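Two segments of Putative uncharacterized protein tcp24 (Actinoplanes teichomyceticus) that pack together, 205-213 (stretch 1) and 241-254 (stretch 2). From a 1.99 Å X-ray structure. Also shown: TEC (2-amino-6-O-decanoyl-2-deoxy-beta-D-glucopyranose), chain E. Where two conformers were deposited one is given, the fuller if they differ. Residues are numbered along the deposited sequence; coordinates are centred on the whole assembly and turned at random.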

ATOM      1  N   THR A 205     -17.965   6.469 -13.128  1.00 24.93           N
ATOM      2  CA  THR A 205     -18.634   7.122 -11.995  1.00 25.57           C
ATOM      3  C   THR A 205     -17.660   7.252 -10.805  1.00 25.20           C
ATOM      4  O   THR A 205     -17.016   6.279 -10.423  1.00 24.63           O
ATOM      5  CB  THR A 205     -19.927   6.367 -11.595  1.00 26.74           C
ATOM      6  OG1 THR A 205     -20.826   6.351 -12.715  1.00 28.05           O
ATOM      7  CG2 THR A 205     -20.639   7.026 -10.388  1.00 26.57           C
ATOM      8  N   PRO A 206     -17.521   8.468 -10.253  1.00 25.62           N
ATOM      9  CA  PRO A 206     -16.589   8.641  -9.132  1.00 24.99           C
ATOM     10  C   PRO A 206     -17.066   7.879  -7.904  1.00 24.68           C
ATOM     11  O   PRO A 206     -18.268   7.841  -7.621  1.00 24.35           O
ATOM     12  CB  PRO A 206     -16.635  10.152  -8.866  1.00 26.40           C
ATOM     13  CG  PRO A 206     -17.957  10.605  -9.406  1.00 27.19           C
ATOM     14  CD  PRO A 206     -18.156   9.745 -10.638  1.00 25.93           C
ATOM     15  N   HIS A 207     -16.132   7.239  -7.207  1.00 24.00           N
ATOM     16  CA  HIS A 207     -16.386   6.783  -5.847  1.00 24.39           C
ATOM     17  C   HIS A 207     -15.149   6.935  -5.005  1.00 23.34           C
ATOM     18  O   HIS A 207     -14.114   7.401  -5.485  1.00 22.89           O
ATOM     19  CB  HIS A 207     -16.932   5.352  -5.815  1.00 26.24           C
ATOM     20  CG  HIS A 207     -15.974   4.305  -6.341  1.00 28.76           C
ATOM     21  ND1 HIS A 207     -16.057   3.812  -7.590  1.00 30.87           N
ATOM     22  CD2 HIS A 207     -14.914   3.636  -5.725  1.00 29.23           C
ATOM     23  CE1 HIS A 207     -15.086   2.888  -7.781  1.00 30.13           C
ATOM     24  NE2 HIS A 207     -14.391   2.776  -6.641  1.00 30.06           N
ATOM     25  N   LEU A 208     -15.248   6.574  -3.732  1.00 22.32           N
ATOM     26  CA  LEU A 208     -14.055   6.478  -2.899  1.00 21.78           C
ATOM     27  C   LEU A 208     -13.757   5.025  -2.570  1.00 21.22           C
ATOM     28  O   LEU A 208     -14.634   4.286  -2.119  1.00 22.03           O
ATOM     29  CB  LEU A 208     -14.211   7.310  -1.627  1.00 21.50           C
ATOM     30  CG  LEU A 208     -14.465   8.819  -1.805  1.00 22.07           C
ATOM     31  CD1 LEU A 208     -14.694   9.418  -0.422  1.00 22.27           C
ATOM     32  CD2 LEU A 208     -13.315   9.545  -2.493  1.00 21.24           C
ATOM     33  N   GLY A 209     -12.518   4.606  -2.811  1.00 20.15           N
ATOM     34  CA  GLY A 209     -12.068   3.302  -2.344  1.00 20.81           C
ATOM     35  C   GLY A 209     -11.861   3.419  -0.842  1.00 21.31           C
ATOM     36  O   GLY A 209     -11.338   4.422  -0.363  1.00 21.72           O
ATOM     37  N   LEU A 210     -12.312   2.424  -0.094  1.00 21.46           N
ATOM     38  CA  LEU A 210     -12.135   2.436   1.363  1.00 22.01           C
ATOM     39  C   LEU A 210     -11.101   1.366   1.685  1.00 22.12           C
ATOM     40  O   LEU A 210     -11.159   0.282   1.131  1.00 24.40           O
ATOM     41  CB  LEU A 210     -13.471   2.183   2.076  1.00 21.96           C
ATOM     42  CG  LEU A 210     -13.538   2.210   3.614  1.00 21.57           C
ATOM     43  CD1 LEU A 210     -14.950   2.581   4.045  1.00 22.07           C
ATOM     44  CD2 LEU A 210     -13.121   0.881   4.236  1.00 22.13           C
ATOM     45  N   HIS A 211     -10.148   1.676   2.564  1.00 21.80           N
ATOM     46  CA  HIS A 211      -9.067   0.740   2.879  1.00 22.81           C
ATOM     47  C   HIS A 211      -8.778   0.763   4.362  1.00 22.69           C
ATOM     48  O   HIS A 211      -9.012   1.771   5.025  1.00 21.97           O
ATOM     49  CB  HIS A 211      -7.798   1.086   2.093  1.00 22.34           C
ATOM     50  CG  HIS A 211      -8.049   1.416   0.644  1.00 22.65           C
ATOM     51  ND1 HIS A 211      -8.053   0.479  -0.323  1.00 22.99           N
ATOM     52  CD2 HIS A 211      -8.342   2.625   0.018  1.00 22.33           C
ATOM     53  CE1 HIS A 211      -8.318   1.056  -1.511  1.00 22.15           C
ATOM     54  NE2 HIS A 211      -8.491   2.369  -1.304  1.00 22.29           N
ATOM     55  N   VAL A 212      -8.273  -0.351   4.883  1.00 22.08           N
ATOM     56  CA  VAL A 212      -7.997  -0.474   6.312  1.00 23.52           C
ATOM     57  C   VAL A 212      -6.510  -0.790   6.495  1.00 23.81           C
ATOM     58  O   VAL A 212      -6.075  -1.921   6.244  1.00 26.42           O
ATOM     59  CB  VAL A 212      -8.872  -1.569   6.992  1.00 23.67           C
ATOM     60  CG1 VAL A 212      -8.592  -1.618   8.497  1.00 23.58           C
ATOM     61  CG2 VAL A 212     -10.361  -1.327   6.742  1.00 23.93           C
ATOM     62  N   PRO A 213      -5.719   0.214   6.892  1.00 23.64           N
ATOM     63  CA  PRO A 213      -4.322  -0.055   7.212  1.00 23.72           C
ATOM     64  C   PRO A 213      -4.220  -0.891   8.488  1.00 24.39           C
ATOM     65  O   PRO A 213      -5.132  -0.880   9.325  1.00 23.85           O
ATOM     66  CB  PRO A 213      -3.722   1.338   7.426  1.00 24.17           C
ATOM     67  CG  PRO A 213      -4.877   2.230   7.721  1.00 24.26           C
ATOM     68  CD  PRO A 213      -6.085   1.633   7.065  1.00 23.84           C
TER
HETATM   69  CAV TEC E 404     -16.157  -4.702   7.624  1.00 38.94           C
HETATM   70  CAU TEC E 404     -15.371  -3.411   7.602  1.00 40.19           C
HETATM   71  CAT TEC E 404     -15.373  -2.748   6.249  1.00 40.56           C
HETATM   72  CAS TEC E 404     -15.140  -3.735   5.139  1.00 38.15           C
HETATM   73  CAR TEC E 404     -14.573  -3.020   3.948  1.00 36.83           C
HETATM   74  CAQ TEC E 404     -13.146  -3.414   3.833  1.00 36.37           C
HETATM   75  CAP TEC E 404     -12.453  -2.793   2.671  1.00 34.63           C
HETATM   76  CAO TEC E 404     -10.993  -2.931   2.941  1.00 35.20           C
HETATM   77  CAN TEC E 404     -10.212  -2.983   1.689  1.00 36.41           C
HETATM   78  CAM TEC E 404      -8.735  -2.849   1.951  1.00 40.59           C
HETATM   79  OAW TEC E 404      -8.312  -2.610   3.056  1.00 37.84           O
HETATM   80  O6  TEC E 404      -7.974  -3.149   0.884  1.00 45.70           O
HETATM   81  C6  TEC E 404      -6.953  -2.271   0.454  1.00 47.37           C
HETATM   82  C5  TEC E 404      -5.544  -2.902   0.592  1.00 53.25           C
HETATM   83  O5  TEC E 404      -4.785  -2.772  -0.572  1.00 55.40           O
HETATM   84  C1  TEC E 404      -3.781  -3.793  -0.312  0.50 56.48           C
HETATM   85  O1  TEC E 404      -3.264  -4.441  -1.316  0.50 57.27           O
HETATM   86  C2  TEC E 404      -2.703  -3.153   0.518  1.00 57.97           C
HETATM   87  N2  TEC E 404      -1.684  -4.156   0.779  1.00 60.57           N
HETATM   88  C3  TEC E 404      -3.419  -2.898   1.759  1.00 55.68           C
HETATM   89  O3  TEC E 404      -2.559  -2.059   2.312  1.00 60.90           O
HETATM   90  C4  TEC E 404      -4.747  -2.202   1.622  1.00 52.63           C
HETATM   91  O4  TEC E 404      -5.400  -2.352   2.735  1.00 46.82           O
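Stretch 2, residues 241-254: EHGARVAWGSSWML

Four direct hydrogen bonds fix stretch 2 on stretch 1, and three form a parallel backbone ladder. Leu208 N donates to Val246 O (3.1 Å, 174° at the hydrogen), Trp248 N to Leu208 O (2.9 Å, 160°), and Leu210 N to Trp248 O (2.9 Å, 155°). Strand 246-251 thus runs in the same direction as strand 206-211, with Leu208 paired to Ala247 (CA to CA 4.7 Å) and Gly209 to Trp248 (5.1 Å); the axes cross at -43°. The fourth bond comes from a side chain: His242, in the turning loop before the strand, where Gly243 has phi 73°, turns NE2 to His207 O (2.9 Å, 169°), which lies near the plane of its ring.

Where the strands diverge, water 2 spans them, donating to Leu210 O at 2.8 Å and accepting from Ser250 N at 3.2 Å. Beyond it the decanoyl chain of TEC enters, its OAW accepting from Val212 N at 2.9 Å.

Packing completes the contact. Pro206 CB sits over the His242 ring, 3.6 Å from its centroid and 15° off the normal. The edge of Trp248 meets the face of His207, with Trp248 CD1 3.3 Å from His207 CG and planes at 56°. Leu208 CG reaches Ala244 CB at 3.8 Å; farther along, Val212 CB meets Met253 CE, also at 3.8 Å, from the 3-10 segment 252-254.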

ATOM      1  N   GLU A 241     -13.958  18.493  -7.607  1.00 24.03           N
ATOM      2  CA  GLU A 241     -14.287  17.976  -8.949  1.00 25.79           C
ATOM      3  C   GLU A 241     -14.666  16.494  -8.926  1.00 26.08           C
ATOM      4  O   GLU A 241     -15.251  15.989  -9.888  1.00 25.30           O
ATOM      5  CB  GLU A 241     -13.121  18.210  -9.922  1.00 26.48           C
ATOM      6  CG  GLU A 241     -11.877  17.362  -9.645  1.00 28.18           C
ATOM      7  CD  GLU A 241     -11.001  17.914  -8.523  1.00 30.21           C
ATOM      8  OE1 GLU A 241     -11.321  18.973  -7.957  1.00 30.35           O
ATOM      9  OE2 GLU A 241      -9.981  17.280  -8.206  1.00 34.36           O
ATOM     10  N   HIS A 242     -14.328  15.786  -7.844  1.00 25.13           N
ATOM     11  CA  HIS A 242     -14.557  14.338  -7.818  1.00 25.70           C
ATOM     12  C   HIS A 242     -16.005  13.992  -7.600  1.00 26.86           C
ATOM     13  O   HIS A 242     -16.621  13.360  -8.453  1.00 26.10           O
ATOM     14  CB  HIS A 242     -13.639  13.626  -6.820  1.00 24.44           C
ATOM     15  CG  HIS A 242     -13.589  12.131  -7.008  1.00 23.63           C
ATOM     16  ND1 HIS A 242     -13.093  11.562  -8.123  1.00 23.14           N
ATOM     17  CD2 HIS A 242     -13.998  11.087  -6.180  1.00 23.39           C
ATOM     18  CE1 HIS A 242     -13.171  10.222  -8.018  1.00 23.95           C
ATOM     19  NE2 HIS A 242     -13.720   9.927  -6.826  1.00 22.50           N
ATOM     20  N   GLY A 243     -16.561  14.406  -6.466  1.00 26.02           N
ATOM     21  CA  GLY A 243     -18.002  14.273  -6.199  1.00 26.98           C
ATOM     22  C   GLY A 243     -18.542  12.876  -5.907  1.00 27.08           C
ATOM     23  O   GLY A 243     -19.683  12.582  -6.227  1.00 27.22           O
ATOM     24  N   ALA A 244     -17.747  12.020  -5.273  1.00 25.25           N
ATOM     25  CA  ALA A 244     -18.211  10.687  -4.896  1.00 25.13           C
ATOM     26  C   ALA A 244     -19.333  10.754  -3.860  1.00 26.33           C
ATOM     27  O   ALA A 244     -19.314  11.611  -2.973  1.00 26.46           O
ATOM     28  CB  ALA A 244     -17.053   9.860  -4.339  1.00 25.77           C
ATOM     29  N   ARG A 245     -20.283   9.827  -3.953  1.00 26.19           N
ATOM     30  CA  ARG A 245     -21.339   9.690  -2.939  1.00 28.44           C
ATOM     31  C   ARG A 245     -21.264   8.370  -2.182  1.00 26.71           C
ATOM     32  O   ARG A 245     -21.904   8.205  -1.135  1.00 27.59           O
ATOM     33  CB  ARG A 245     -22.730   9.824  -3.596  1.00 31.27           C
ATOM     34  CG  ARG A 245     -22.995  11.188  -4.222  1.00 35.20           C
ATOM     35  CD  ARG A 245     -22.936  12.305  -3.190  1.00 39.97           C
ATOM     36  NE  ARG A 245     -23.754  11.989  -2.022  1.00 45.00           N
ATOM     37  CZ  ARG A 245     -24.979  12.464  -1.796  1.00 48.80           C
ATOM     38  NH1 ARG A 245     -25.548  13.313  -2.649  1.00 49.48           N
ATOM     39  NH2 ARG A 245     -25.632  12.097  -0.697  1.00 48.05           N
ATOM     40  N   VAL A 246     -20.473   7.431  -2.703  1.00 24.21           N
ATOM     41  CA  VAL A 246     -20.419   6.051  -2.215  0.50 24.23           C
ATOM     42  C   VAL A 246     -18.964   5.609  -1.959  1.00 24.02           C
ATOM     43  O   VAL A 246     -18.075   5.998  -2.713  1.00 23.40           O
ATOM     44  CB  VAL A 246     -21.037   5.105  -3.277  0.50 24.19           C
ATOM     45  CG1 VAL A 246     -20.966   3.655  -2.843  0.50 23.68           C
ATOM     46  CG2 VAL A 246     -22.481   5.496  -3.597  0.50 24.64           C
ATOM     47  N   ALA A 247     -18.748   4.772  -0.945  1.00 23.74           N
ATOM     48  CA  ALA A 247     -17.467   4.127  -0.728  1.00 24.41           C
ATOM     49  C   ALA A 247     -17.599   2.679  -1.151  1.00 25.22           C
ATOM     50  O   ALA A 247     -18.602   2.023  -0.837  1.00 25.43           O
ATOM     51  CB  ALA A 247     -17.045   4.215   0.737  1.00 23.80           C
ATOM     52  N   TRP A 248     -16.579   2.195  -1.864  1.00 25.36           N
ATOM     53  CA  TRP A 248     -16.533   0.799  -2.251  0.50 25.26           C
ATOM     54  C   TRP A 248     -15.400   0.110  -1.554  1.00 26.08           C
ATOM     55  O   TRP A 248     -14.338   0.693  -1.321  1.00 26.17           O
ATOM     56  CB  TRP A 248     -16.406   0.661  -3.761  0.50 25.03           C
ATOM     57  CG  TRP A 248     -17.675   1.018  -4.506  0.50 25.12           C
ATOM     58  CD1 TRP A 248     -18.143   2.291  -4.829  0.50 25.63           C
ATOM     59  CD2 TRP A 248     -18.681   0.097  -5.045  0.50 25.08           C
ATOM     60  NE1 TRP A 248     -19.331   2.220  -5.515  0.50 24.96           N
ATOM     61  CE2 TRP A 248     -19.713   0.931  -5.669  0.50 25.24           C
ATOM     62  CE3 TRP A 248     -18.831  -1.283  -5.065  0.50 25.24           C
ATOM     63  CZ2 TRP A 248     -20.822   0.385  -6.291  0.50 25.69           C
ATOM     64  CZ3 TRP A 248     -19.955  -1.819  -5.691  0.50 25.18           C
ATOM     65  CH2 TRP A 248     -20.927  -1.004  -6.288  0.50 25.22           C
ATOM     66  N   GLY A 249     -15.629  -1.142  -1.188  1.00 26.45           N
ATOM     67  CA  GLY A 249     -14.584  -1.953  -0.570  1.00 27.93           C
ATOM     68  C   GLY A 249     -14.537  -3.327  -1.206  1.00 28.30           C
ATOM     69  O   GLY A 249     -15.581  -3.886  -1.538  1.00 28.53           O
ATOM     70  N   SER A 250     -13.328  -3.853  -1.416  1.00 28.44           N
ATOM     71  CA  SER A 250     -13.141  -5.259  -1.792  1.00 28.68           C
ATOM     72  C   SER A 250     -12.185  -5.866  -0.772  1.00 29.79           C
ATOM     73  O   SER A 250     -11.083  -5.354  -0.578  1.00 29.11           O
ATOM     74  CB  SER A 250     -12.548  -5.410  -3.195  1.00 30.43           C
ATOM     75  OG  SER A 250     -13.371  -4.817  -4.179  1.00 30.85           O
ATOM     76  N   SER A 251     -12.604  -6.934  -0.099  1.00 27.10           N
ATOM     77  CA  SER A 251     -11.806  -7.457   1.001  1.00 27.42           C
ATOM     78  C   SER A 251     -12.209  -8.859   1.421  1.00 28.18           C
ATOM     79  O   SER A 251     -13.371  -9.250   1.305  1.00 26.79           O
ATOM     80  CB  SER A 251     -11.913  -6.533   2.221  1.00 27.10           C
ATOM     81  OG  SER A 251     -11.052  -6.962   3.264  1.00 26.20           O
ATOM     82  N   TRP A 252     -11.237  -9.600   1.937  1.00 28.83           N
ATOM     83  CA  TRP A 252     -11.524 -10.839   2.659  1.00 28.50           C
ATOM     84  C   TRP A 252     -12.507 -10.598   3.796  1.00 29.92           C
ATOM     85  O   TRP A 252     -13.247 -11.511   4.184  1.00 28.36           O
ATOM     86  CB  TRP A 252     -10.224 -11.426   3.188  1.00 27.86           C
ATOM     87  CG  TRP A 252      -9.530 -10.550   4.206  1.00 27.63           C
ATOM     88  CD1 TRP A 252      -8.556  -9.574   3.969  1.00 27.76           C
ATOM     89  CD2 TRP A 252      -9.743 -10.527   5.656  1.00 27.58           C
ATOM     90  NE1 TRP A 252      -8.171  -8.974   5.138  1.00 27.91           N
ATOM     91  CE2 TRP A 252      -8.833  -9.500   6.189  1.00 27.05           C
ATOM     92  CE3 TRP A 252     -10.567 -11.227   6.541  1.00 27.44           C
ATOM     93  CZ2 TRP A 252      -8.764  -9.209   7.543  1.00 26.98           C
ATOM     94  CZ3 TRP A 252     -10.489 -10.920   7.901  1.00 28.00           C
ATOM     95  CH2 TRP A 252      -9.609  -9.932   8.388  1.00 28.59           C
ATOM     96  N   MET A 253     -12.528  -9.357   4.310  1.00 28.54           N
ATOM     97  CA  MET A 253     -13.350  -8.943   5.463  0.50 29.45           C
ATOM     98  C   MET A 253     -14.841  -9.003   5.204  1.00 28.33           C
ATOM     99  O   MET A 253     -15.644  -9.109   6.136  1.00 26.98           O
ATOM    100  CB  MET A 253     -13.072  -7.487   5.823  0.50 30.01           C
ATOM    101  CG  MET A 253     -11.901  -7.224   6.734  0.50 31.99           C
ATOM    102  SD  MET A 253     -11.908  -5.444   7.003  0.50 30.68           S
ATOM    103  CE  MET A 253     -10.154  -5.129   7.022  0.50 31.40           C
ATOM    104  N   LEU A 254     -15.204  -8.862   3.938  1.00 27.43           N
ATOM    105  CA  LEU A 254     -16.594  -8.806   3.549  1.00 27.03           C
ATOM    106  C   LEU A 254     -17.160 -10.191   3.247  1.00 28.08           C
ATOM    107  O   LEU A 254     -18.313 -10.300   2.869  1.00 29.13           O
ATOM    108  CB  LEU A 254     -16.766  -7.874   2.343  1.00 25.83           C
ATOM    109  CG  LEU A 254     -16.674  -6.379   2.686  1.00 25.86           C
ATOM    110  CD1 LEU A 254     -16.726  -5.538   1.412  1.00 25.50           C
ATOM    111  CD2 LEU A 254     -17.778  -5.963   3.661  1.00 25.21           C
TER
HETATM  112  O   HOH W   1     -20.093   7.700  -5.582  1.00 32.12           O
HETATM  113  O   HOH W   2     -11.338  -1.315  -1.141  1.00 33.38           O